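Myo-inositol 2-dehydrogenase (Thermotoga maritima, PDB 3EZY) oxidises myo-inositol to scyllo-inosose with NAD(+) as acceptor, probably as a step in myo-inositol breakdown. Local coordinates at residues A[135-140]-A[248-253]; A[146-151]-A[182-187]. One frame throughout, in Å; residues are numbered along the deposited sequence.

Contact 1 of 2, residues A[135-140]-A[248-253]; sequences EAVENG and GRIFAD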
ATOM      1  N   GLU A 135     -16.339  11.335  10.715  1.00 22.28           N
ATOM      2  CA  GLU A 135     -16.210  12.799  10.544  1.00 23.81           C
ATOM      3  C   GLU A 135     -16.074  13.193   9.091  1.00 23.95           C
ATOM      4  O   GLU A 135     -16.782  14.096   8.613  1.00 23.23           O
ATOM      5  CB  GLU A 135     -15.021  13.316  11.350  1.00 25.38           C
ATOM      6  CG  GLU A 135     -15.370  13.326  12.844  1.00 28.71           C
ATOM      7  CD  GLU A 135     -14.179  13.478  13.763  1.00 33.40           C
ATOM      8  OE1 GLU A 135     -13.022  13.373  13.314  1.00 37.18           O
ATOM      9  OE2 GLU A 135     -14.414  13.680  14.968  1.00 38.58           O
ATOM     10  N   ALA A 136     -15.197  12.506   8.355  1.00 22.99           N
ATOM     11  CA  ALA A 136     -15.140  12.780   6.930  1.00 23.56           C
ATOM     12  C   ALA A 136     -16.493  12.602   6.220  1.00 22.94           C
ATOM     13  O   ALA A 136     -16.863  13.430   5.418  1.00 23.66           O
ATOM     14  CB  ALA A 136     -14.049  12.009   6.221  1.00 22.99           C
ATOM     15  N   VAL A 137     -17.221  11.543   6.494  1.00 22.81           N
ATOM     16  CA  VAL A 137     -18.529  11.348   5.851  1.00 22.83           C
ATOM     17  C   VAL A 137     -19.482  12.505   6.203  1.00 25.00           C
ATOM     18  O   VAL A 137     -20.175  13.082   5.343  1.00 24.36           O
ATOM     19  CB  VAL A 137     -19.135   9.975   6.275  1.00 22.39           C
ATOM     20  CG1 VAL A 137     -20.593   9.873   5.883  1.00 20.20           C
ATOM     21  CG2 VAL A 137     -18.347   8.835   5.604  1.00 20.64           C
ATOM     22  N   GLU A 138     -19.489  12.840   7.483  1.00 26.11           N
ATOM     23  CA  GLU A 138     -20.342  13.865   8.035  1.00 28.33           C
ATOM     24  C   GLU A 138     -20.040  15.203   7.391  1.00 29.35           C
ATOM     25  O   GLU A 138     -20.948  15.957   7.083  1.00 30.48           O
ATOM     26  CB  GLU A 138     -20.084  13.922   9.556  1.00 29.08           C
ATOM     27  CG  GLU A 138     -20.767  15.043  10.264  1.00 33.43           C
ATOM     28  CD  GLU A 138     -20.841  14.812  11.766  1.00 38.62           C
ATOM     29  OE1 GLU A 138     -19.845  14.353  12.375  1.00 39.39           O
ATOM     30  OE2 GLU A 138     -21.911  15.113  12.329  1.00 43.44           O
ATOM     31  N   ASN A 139     -18.757  15.488   7.178  1.00 29.60           N
ATOM     32  CA  ASN A 139     -18.297  16.677   6.452  1.00 30.56           C
ATOM     33  C   ASN A 139     -18.659  16.852   4.977  1.00 30.49           C
ATOM     34  O   ASN A 139     -18.388  17.915   4.419  1.00 30.05           O
ATOM     35  CB  ASN A 139     -16.773  16.762   6.544  1.00 31.02           C
ATOM     36  CG  ASN A 139     -16.336  17.160   7.909  1.00 34.46           C
ATOM     37  OD1 ASN A 139     -17.152  17.673   8.683  1.00 38.97           O
ATOM     38  ND2 ASN A 139     -15.083  16.902   8.250  1.00 34.71           N
ATOM     39  N   GLY A 140     -19.214  15.825   4.337  1.00 29.33           N
ATOM     40  CA  GLY A 140     -19.560  15.912   2.912  1.00 28.81           C
ATOM     41  C   GLY A 140     -18.482  15.378   1.982  1.00 28.86           C
ATOM     42  O   GLY A 140     -18.624  15.407   0.758  1.00 28.93           O
ATOM     43  N   GLY A 248     -17.270  10.077  -4.069  1.00 21.66           N
ATOM     44  CA  GLY A 248     -16.067   9.295  -3.930  1.00 21.72           C
ATOM     45  C   GLY A 248     -16.226   8.126  -2.956  1.00 20.86           C
ATOM     46  O   GLY A 248     -17.345   7.716  -2.614  1.00 20.77           O
ATOM     47  N   ARG A 249     -15.098   7.627  -2.488  1.00 18.61           N
ATOM     48  CA  ARG A 249     -15.132   6.479  -1.608  1.00 19.64           C
ATOM     49  C   ARG A 249     -14.216   6.706  -0.424  1.00 18.96           C
ATOM     50  O   ARG A 249     -13.169   7.354  -0.540  1.00 19.60           O
ATOM     51  CB  ARG A 249     -14.690   5.224  -2.379  1.00 19.42           C
ATOM     52  CG  ARG A 249     -14.737   3.897  -1.566  1.00 19.61           C
ATOM     53  CD  ARG A 249     -13.970   2.776  -2.354  1.00 17.01           C
ATOM     54  NE  ARG A 249     -12.536   2.919  -2.071  1.00 19.66           N
ATOM     55  CZ  ARG A 249     -11.559   2.346  -2.764  1.00 24.35           C
ATOM     56  NH1 ARG A 249     -11.832   1.589  -3.840  1.00 21.60           N
ATOM     57  NH2 ARG A 249     -10.300   2.565  -2.393  1.00 22.06           N
ATOM     58  N   ILE A 250     -14.579   6.165   0.727  1.00 18.69           N
ATOM     59  CA  ILE A 250     -13.709   6.311   1.887  1.00 17.55           C
ATOM     60  C   ILE A 250     -13.595   4.967   2.612  1.00 18.20           C
ATOM     61  O   ILE A 250     -14.555   4.236   2.697  1.00 17.52           O
ATOM     62  CB  ILE A 250     -14.148   7.435   2.838  1.00 17.59           C
ATOM     63  CG1 ILE A 250     -13.019   7.722   3.865  1.00 18.49           C
ATOM     64  CG2 ILE A 250     -15.496   7.129   3.502  1.00 15.75           C
ATOM     65  CD1 ILE A 250     -13.107   9.080   4.517  1.00 22.67           C
ATOM     66  N   PHE A 251     -12.426   4.665   3.169  1.00 18.90           N
ATOM     67  CA  PHE A 251     -12.209   3.307   3.679  1.00 19.46           C
ATOM     68  C   PHE A 251     -11.341   3.428   4.925  1.00 19.78           C
ATOM     69  O   PHE A 251     -10.468   4.301   4.971  1.00 18.41           O
ATOM     70  CB  PHE A 251     -11.503   2.552   2.537  1.00 21.58           C
ATOM     71  CG  PHE A 251     -10.694   1.385   2.952  1.00 24.75           C
ATOM     72  CD1 PHE A 251     -11.317   0.185   3.293  1.00 29.43           C
ATOM     73  CD2 PHE A 251      -9.321   1.450   2.932  1.00 29.95           C
ATOM     74  CE1 PHE A 251     -10.588  -0.943   3.631  1.00 27.27           C
ATOM     75  CE2 PHE A 251      -8.562   0.323   3.273  1.00 31.59           C
ATOM     76  CZ  PHE A 251      -9.212  -0.885   3.618  1.00 28.54           C
ATOM     77  N   ALA A 252     -11.598   2.609   5.952  1.00 19.52           N
ATOM     78  CA  ALA A 252     -10.683   2.540   7.113  1.00 18.47           C
ATOM     79  C   ALA A 252     -10.167   1.084   7.153  1.00 19.38           C
ATOM     80  O   ALA A 252     -10.968   0.152   7.186  1.00 19.30           O
ATOM     81  CB  ALA A 252     -11.432   2.908   8.410  1.00 18.06           C
ATOM     82  N   ASP A 253      -8.843   0.900   7.117  1.00 18.77           N
ATOM     83  CA  ASP A 253      -8.228  -0.424   7.120  1.00 19.99           C
ATOM     84  C   ASP A 253      -7.887  -0.906   8.556  1.00 19.52           C
ATOM     85  O   ASP A 253      -7.977  -0.157   9.554  1.00 18.60           O
ATOM     86  CB  ASP A 253      -6.986  -0.417   6.197  1.00 21.02           C
ATOM     87  CG  ASP A 253      -6.552  -1.837   5.731  1.00 25.69           C
ATOM     88  OD1 ASP A 253      -7.280  -2.837   5.941  1.00 20.84           O
ATOM     89  OD2 ASP A 253      -5.462  -1.940   5.121  1.00 29.62           O
TER
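Ile-250 reaches from the strand to the last turn of the helix with both of its branches, each meeting a different residue. CD1, at the end of the longer branch, meets the methyl group of Ala-136, with 3.5 Å between Ile-250 CD1 and Ala-136 CB. The shorter branch goes to the next residue along the helix, and Ile-250 CG2 lies 3.9 Å from Val-137 CG2. CG1 of Ile-250 stands anti to the backbone N (chi1 -168°), which leaves CG2 between N and the carbonyl carbon; the two branches thereby spread to neighbouring helix positions. In Val-137 it is CG1 that stands anti to the backbone N, and CG2, beside N, is the methyl that faces the strand.

Around this trio, Leu-133, one turn earlier on helix 128-138, and Ile-142, in the loop that follows it, also pack against Ile-250. The helix closes at Gly-140 in a Schellman motif, with Gly-140 N bonded back to Val-137 O at 3.1 Å, and the chain then turns off toward strand 145-153. On the strand side, Ile-250 is held by backbone hydrogen bonds to Val-243. Residues 249-252 also form an antiparallel ladder with a strand of the second subunit, so the sheet continues across that interface, where Val-260 of the second subunit packs on Ile-250.

All the side-chain atoms that meet here are apolar carbons. Between these two segments the helix end is therefore held by packing of apolar surface, with no directional bond.

Contact 2 of 2, residues A[146-151]-A[182-187]; sequences HVLRIT and RYIMGE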
ATOM      1  N   HIS A 146     -24.107   6.320  -0.704  1.00 20.19           N
ATOM      2  CA  HIS A 146     -24.919   5.378  -1.469  1.00 20.84           C
ATOM      3  C   HIS A 146     -24.801   3.945  -0.922  1.00 20.74           C
ATOM      4  O   HIS A 146     -25.787   3.229  -0.758  1.00 19.90           O
ATOM      5  CB  HIS A 146     -24.484   5.431  -2.948  1.00 20.59           C
ATOM      6  CG  HIS A 146     -24.905   6.702  -3.651  1.00 21.87           C
ATOM      7  ND1 HIS A 146     -24.682   6.922  -4.995  1.00 23.53           N
ATOM      8  CD2 HIS A 146     -25.572   7.792  -3.197  1.00 23.09           C
ATOM      9  CE1 HIS A 146     -25.151   8.114  -5.332  1.00 25.55           C
ATOM     10  NE2 HIS A 146     -25.701   8.666  -4.259  1.00 23.65           N
ATOM     11  N   VAL A 147     -23.579   3.518  -0.635  1.00 20.36           N
ATOM     12  CA  VAL A 147     -23.393   2.134  -0.169  1.00 19.85           C
ATOM     13  C   VAL A 147     -22.419   2.067   0.988  1.00 20.59           C
ATOM     14  O   VAL A 147     -21.319   2.658   0.929  1.00 20.00           O
ATOM     15  CB  VAL A 147     -22.808   1.272  -1.290  1.00 20.07           C
ATOM     16  CG1 VAL A 147     -22.494  -0.178  -0.765  1.00 17.72           C
ATOM     17  CG2 VAL A 147     -23.768   1.220  -2.436  1.00 19.14           C
ATOM     18  N   LEU A 148     -22.817   1.346   2.028  1.00 20.04           N
ATOM     19  CA  LEU A 148     -21.973   1.077   3.203  1.00 20.08           C
ATOM     20  C   LEU A 148     -21.497  -0.361   3.159  1.00 20.26           C
ATOM     21  O   LEU A 148     -22.299  -1.274   2.922  1.00 20.68           O
ATOM     22  CB  LEU A 148     -22.770   1.250   4.510  1.00 19.72           C
ATOM     23  CG  LEU A 148     -22.128   0.875   5.867  1.00 20.91           C
ATOM     24  CD1 LEU A 148     -20.924   1.742   6.215  1.00 19.04           C
ATOM     25  CD2 LEU A 148     -23.182   0.892   7.042  1.00 20.74           C
ATOM     26  N   ARG A 149     -20.223  -0.575   3.470  1.00 20.44           N
ATOM     27  CA  ARG A 149     -19.713  -1.922   3.674  1.00 21.42           C
ATOM     28  C   ARG A 149     -18.962  -2.040   4.997  1.00 21.27           C
ATOM     29  O   ARG A 149     -18.056  -1.242   5.268  1.00 19.92           O
ATOM     30  CB  ARG A 149     -18.751  -2.263   2.568  1.00 21.90           C
ATOM     31  CG  ARG A 149     -18.114  -3.612   2.734  1.00 30.02           C
ATOM     32  CD  ARG A 149     -16.655  -3.575   3.179  1.00 37.63           C
ATOM     33  NE  ARG A 149     -16.105  -4.942   3.246  1.00 40.04           N
ATOM     34  CZ  ARG A 149     -15.376  -5.519   2.275  1.00 40.62           C
ATOM     35  NH1 ARG A 149     -15.113  -4.849   1.133  1.00 37.11           N
ATOM     36  NH2 ARG A 149     -14.935  -6.786   2.431  1.00 37.77           N
ATOM     37  N   ILE A 150     -19.314  -3.050   5.792  1.00 19.29           N
ATOM     38  CA  ILE A 150     -18.601  -3.344   7.019  1.00 19.67           C
ATOM     39  C   ILE A 150     -18.245  -4.813   7.062  1.00 19.30           C
ATOM     40  O   ILE A 150     -19.082  -5.694   6.840  1.00 18.97           O
ATOM     41  CB  ILE A 150     -19.445  -2.989   8.274  1.00 19.91           C
ATOM     42  CG1 ILE A 150     -19.797  -1.491   8.288  1.00 17.38           C
ATOM     43  CG2 ILE A 150     -18.753  -3.491   9.588  1.00 18.59           C
ATOM     44  CD1 ILE A 150     -20.746  -1.086   9.426  1.00 19.80           C
ATOM     45  N   THR A 151     -16.985  -5.087   7.347  1.00 19.48           N
ATOM     46  CA  THR A 151     -16.559  -6.464   7.583  1.00 19.70           C
ATOM     47  C   THR A 151     -16.069  -6.470   8.996  1.00 19.72           C
ATOM     48  O   THR A 151     -15.267  -5.612   9.354  1.00 20.54           O
ATOM     49  CB  THR A 151     -15.401  -6.816   6.647  1.00 19.68           C
ATOM     50  OG1 THR A 151     -15.894  -6.815   5.304  1.00 21.78           O
ATOM     51  CG2 THR A 151     -14.762  -8.176   7.004  1.00 21.37           C
ATOM     52  N   ARG A 182     -25.424   3.083  11.935  1.00 22.50           N
ATOM     53  CA  ARG A 182     -26.218   4.252  12.259  1.00 21.67           C
ATOM     54  C   ARG A 182     -25.288   5.436  12.502  1.00 21.72           C
ATOM     55  O   ARG A 182     -25.551   6.530  12.037  1.00 21.12           O
ATOM     56  CB  ARG A 182     -27.050   4.018  13.535  1.00 20.68           C
ATOM     57  CG  ARG A 182     -28.121   2.931  13.341  1.00 19.79           C
ATOM     58  CD  ARG A 182     -28.966   2.744  14.620  1.00 21.93           C
ATOM     59  NE  ARG A 182     -29.686   3.958  14.987  1.00 23.63           N
ATOM     60  CZ  ARG A 182     -29.434   4.720  16.047  1.00 25.52           C
ATOM     61  NH1 ARG A 182     -28.445   4.418  16.883  1.00 26.54           N
ATOM     62  NH2 ARG A 182     -30.185   5.809  16.263  1.00 25.52           N
ATOM     63  N   TYR A 183     -24.213   5.206  13.244  1.00 21.54           N
ATOM     64  CA  TYR A 183     -23.274   6.266  13.577  1.00 21.94           C
ATOM     65  C   TYR A 183     -22.584   6.834  12.335  1.00 22.50           C
ATOM     66  O   TYR A 183     -22.448   8.058  12.195  1.00 22.49           O
ATOM     67  CB  TYR A 183     -22.233   5.662  14.470  1.00 22.34           C
ATOM     68  CG  TYR A 183     -21.079   6.524  14.869  1.00 24.66           C
ATOM     69  CD1 TYR A 183     -21.254   7.704  15.619  1.00 26.33           C
ATOM     70  CD2 TYR A 183     -19.782   6.096  14.593  1.00 28.34           C
ATOM     71  CE1 TYR A 183     -20.152   8.450  16.020  1.00 29.55           C
ATOM     72  CE2 TYR A 183     -18.705   6.821  14.983  1.00 27.92           C
ATOM     73  CZ  TYR A 183     -18.886   7.984  15.681  1.00 30.36           C
ATOM     74  OH  TYR A 183     -17.757   8.652  16.042  1.00 36.51           O
ATOM     75  N   ILE A 184     -22.157   5.951  11.434  1.00 22.00           N
ATOM     76  CA  ILE A 184     -21.457   6.401  10.225  1.00 23.55           C
ATOM     77  C   ILE A 184     -22.423   7.072   9.235  1.00 24.07           C
ATOM     78  O   ILE A 184     -22.097   8.091   8.647  1.00 24.78           O
ATOM     79  CB  ILE A 184     -20.767   5.240   9.473  1.00 23.84           C
ATOM     80  CG1 ILE A 184     -19.705   4.526  10.346  1.00 23.13           C
ATOM     81  CG2 ILE A 184     -20.213   5.706   8.081  1.00 22.88           C
ATOM     82  CD1 ILE A 184     -18.568   5.349  10.800  1.00 23.28           C
ATOM     83  N   MET A 185     -23.601   6.489   9.040  1.00 24.25           N
ATOM     84  CA  MET A 185     -24.482   6.955   7.974  1.00 24.70           C
ATOM     85  C   MET A 185     -25.384   8.126   8.366  1.00 26.13           C
ATOM     86  O   MET A 185     -25.916   8.799   7.483  1.00 26.17           O
ATOM     87  CB  MET A 185     -25.313   5.818   7.376  1.00 24.46           C
ATOM     88  CG  MET A 185     -24.460   4.736   6.634  1.00 23.26           C
ATOM     89  SD  MET A 185     -23.496   5.216   5.156  1.00 13.38           S
ATOM     90  CE  MET A 185     -24.768   4.726   3.999  1.00 22.86           C
ATOM     91  N   GLY A 186     -25.547   8.354   9.666  1.00 26.22           N
ATOM     92  CA  GLY A 186     -26.257   9.513  10.145  1.00 27.42           C
ATOM     93  C   GLY A 186     -27.754   9.419   9.884  1.00 28.13           C
ATOM     94  O   GLY A 186     -28.451  10.431   9.883  1.00 27.96           O
ATOM     95  N   GLU A 187     -28.254   8.205   9.667  1.00 28.50           N
ATOM     96  CA  GLU A 187     -29.687   8.001   9.465  1.00 28.83           C
ATOM     97  C   GLU A 187     -30.070   6.612   9.900  1.00 28.71           C
ATOM     98  O   GLU A 187     -29.199   5.763  10.165  1.00 28.79           O
ATOM     99  CB  GLU A 187     -30.102   8.196   8.008  1.00 28.97           C
ATOM    100  CG  GLU A 187     -29.303   7.325   7.064  1.00 29.68           C
ATOM    101  CD  GLU A 187     -29.841   7.320   5.633  1.00 31.39           C
ATOM    102  OE1 GLU A 187     -31.088   7.301   5.456  1.00 31.10           O
ATOM    103  OE2 GLU A 187     -29.008   7.263   4.700  1.00 29.00           O
TER
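Leu-148 and Met-185 form the centre of a helix-on-sheet packing in the C-terminal domain of this Gfo/Idh/MocA protein, where the end of helix 174-185 lies over an inner strand of the mixed sheet. The two side chains cross at a slant. Met-185 CG sits beside its backbone N, anti to the carbonyl carbon, and bends at chi2 (-63°) and chi3 bring the thioether round to the base of the leucine. Its terminal methyl, CE, approaches Leu-148 CB at 4.0 Å, and SD is 4.1 Å from the same CB. Further out, Leu-148 CD2 lies 4.1 Å from Met-185 CG.

Ile-184 adds a looser touch from the preceding helix position, its CG2 4.4 Å from Leu-148 CD1. The leucine thus meets the isoleucine with CD1 and the methionine mainly with CB and CD2. Phe-219 packs on both Leu-148 and Met-185, while Val-243 touches Leu-148 and Ile-184, so residues of strand 238-245, next to strand 145-153, and of strand 212-219, one strand beyond its other neighbour, help to enclose the cluster. Close by, His-146 and Val-147 both pair with Phe-244 in a classic beta bulge.

Away from this apolar cluster, the same strand reaches the third subunit: Arg-149 forms a salt bridge with Glu-242 of that chain. Thr-151 OG1, also hydrogen-bonded to Asp-228, probably helps to fix the guanidinium group of Arg-149. This hydroxyl oxygen lies in the guanidinium plane and accepts two bonds, one from Arg-149 NE to Thr-151 OG1 (2.8 Å, N-H...O 153°) and a more bent one from Arg-149 NH2 to Thr-151 OG1 (3.0 Å, 137°).

In the fold
Contacts 1 and 2 both pack a helix end on the same mixed sheet of the C-terminal domain, and both are buried and apolar. They differ in place. Contact 1 uses strand 248-252, outermost in this chain but continued by the second subunit; contact 2 uses strand 145-153, flanked on both sides by strands of its own chain, and buries more surface, 175 Å² against 105 Å². Only methyl groups touch in the first, whereas in the second the bent thioether chain of Met-185 crosses a leucine. Their centres lie about 10 Å apart, and they join where Val-137 CG1 packs 3.6 Å from Ile-184 O. Leu-133 touches both Ile-250 and Ile-184, linking the two clusters.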